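PDB 2OZJ: cupin 2, conserved barrel from Desulfitobacterium hafniense, which is of unknown function but belongs to the cupin superfamily, whose small beta-barrel often holds a metal ion or small ligand. Local coordinates for residues L14-A17 / S18-E21. Sequence-based numbering, arbitrary orientation.
Sequences LPLA and SLIE
Ser-18 meets Pro-15 twice through a single acceptor, and the short 3-10 turn that follows strand 14-15 is a compact example of a strand's last carbonyl taking both donors of the residue three places on. The hydroxyl OG of Ser-18 reaches the carbonyl O of Pro-15 at 2.7 Å, in the carbonyl plane and on a lone pair. To the same oxygen Ser-18 also gives its backbone N-H, a distinctly bent bond of 3.0 Å (138° at the hydrogen) arriving from above that plane. With chi1 at 79°, OG sits between the backbone N and carbonyl carbon of its own residue, which swings it back over the proline, 3.5 Å from Pro-15 CD. One step on, Leu-19 N repeats the i to i+3 pattern with Leu-16 O, and here the bond is straighter, 164°.

Leu-19 then spreads its two methyls: CD2 meets Leu-14 CD1 at 3.7 Å, the side chains crossing at about a right angle, while Leu-19 CD1 lies 4.0 Å from Leu-16 CD1. Cutting Leu-19 back to an alanine removes both methyls and is likely to leave Leu-14 CD1 and Leu-16 CD1 without their mate and a gap facing Met-30 and Leu-42. Further out, Leu-14 and Pro-15 join an antiparallel ladder with a strand of the second subunit, and Lys-103 NZ gives a hydrogen bond to Ala-17 O. The chemistry thus implies a carbonyl, Pro-15 O, satisfied from within the turn by two donors that also use the Ser-18 hydroxyl's hydrogen, while Leu-19 supplies apolar contacts.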
# COMPACT_ATOMS: atom_id res chain seq x y z
N LEU A 14 -12.53 -4.87 1.72
CA LEU A 14 -13.09 -3.86 0.85
C LEU A 14 -11.95 -3.36 -0.00
O LEU A 14 -10.81 -3.35 0.45
CB LEU A 14 -13.69 -2.70 1.66
CG LEU A 14 -14.81 -3.00 2.67
CD1 LEU A 14 -15.07 -1.78 3.57
CD2 LEU A 14 -16.07 -3.43 1.96
N PRO A 15 -12.28 -2.85 -1.19
CA PRO A 15 -11.29 -2.18 -1.99
C PRO A 15 -10.87 -0.91 -1.29
O PRO A 15 -11.69 -0.18 -0.71
CB PRO A 15 -12.05 -1.82 -3.28
CG PRO A 15 -13.33 -2.44 -3.19
CD PRO A 15 -13.60 -2.84 -1.81
N LEU A 16 -9.59 -0.61 -1.37
CA LEU A 16 -9.03 0.48 -0.68
C LEU A 16 -9.65 1.83 -1.14
O LEU A 16 -10.00 2.70 -0.33
CB LEU A 16 -7.52 0.40 -0.91
CG LEU A 16 -6.61 1.14 0.01
CD1 LEU A 16 -6.82 0.87 1.49
CD2 LEU A 16 -5.16 0.74 -0.48
N ALA A 17 -9.91 1.93 -2.44
CA ALA A 17 -10.54 3.12 -3.01
C ALA A 17 -11.93 3.38 -2.41
O ALA A 17 -12.40 4.51 -2.35
CB ALA A 17 -10.68 2.98 -4.52
N SER A 18 -12.61 2.32 -2.00
CA SER A 18 -13.96 2.46 -1.46
C SER A 18 -13.98 3.07 -0.04
O SER A 18 -15.06 3.41 0.45
CB SER A 18 -14.72 1.12 -1.52
OG SER A 18 -14.32 0.28 -0.48
N LEU A 19 -12.83 3.21 0.62
CA LEU A 19 -12.77 3.68 1.99
C LEU A 19 -12.77 5.23 2.08
O LEU A 19 -12.93 5.77 3.15
CB LEU A 19 -11.57 3.13 2.73
CG LEU A 19 -11.50 1.60 2.88
CD1 LEU A 19 -10.20 1.29 3.60
CD2 LEU A 19 -12.69 1.02 3.60
N ILE A 20 -12.63 5.91 0.94
CA ILE A 20 -12.62 7.38 0.90
C ILE A 20 -13.41 7.86 -0.33
O ILE A 20 -13.28 7.31 -1.42
CB ILE A 20 -11.18 7.95 0.95
CG1 ILE A 20 -11.15 9.43 1.34
CG2 ILE A 20 -10.40 7.76 -0.36
CD1 ILE A 20 -9.76 9.89 1.75
N GLU A 21 -14.23 8.89 -0.16
CA GLU A 21 -14.87 9.53 -1.31
C GLU A 21 -13.92 10.47 -2.04
O GLU A 21 -12.86 10.79 -1.53
CB GLU A 21 -16.12 10.28 -0.88
CG GLU A 21 -17.15 9.32 -0.29
CD GLU A 21 -18.12 10.00 0.67
OE1 GLU A 21 -17.70 10.43 1.77
OE2 GLU A 21 -19.30 10.10 0.32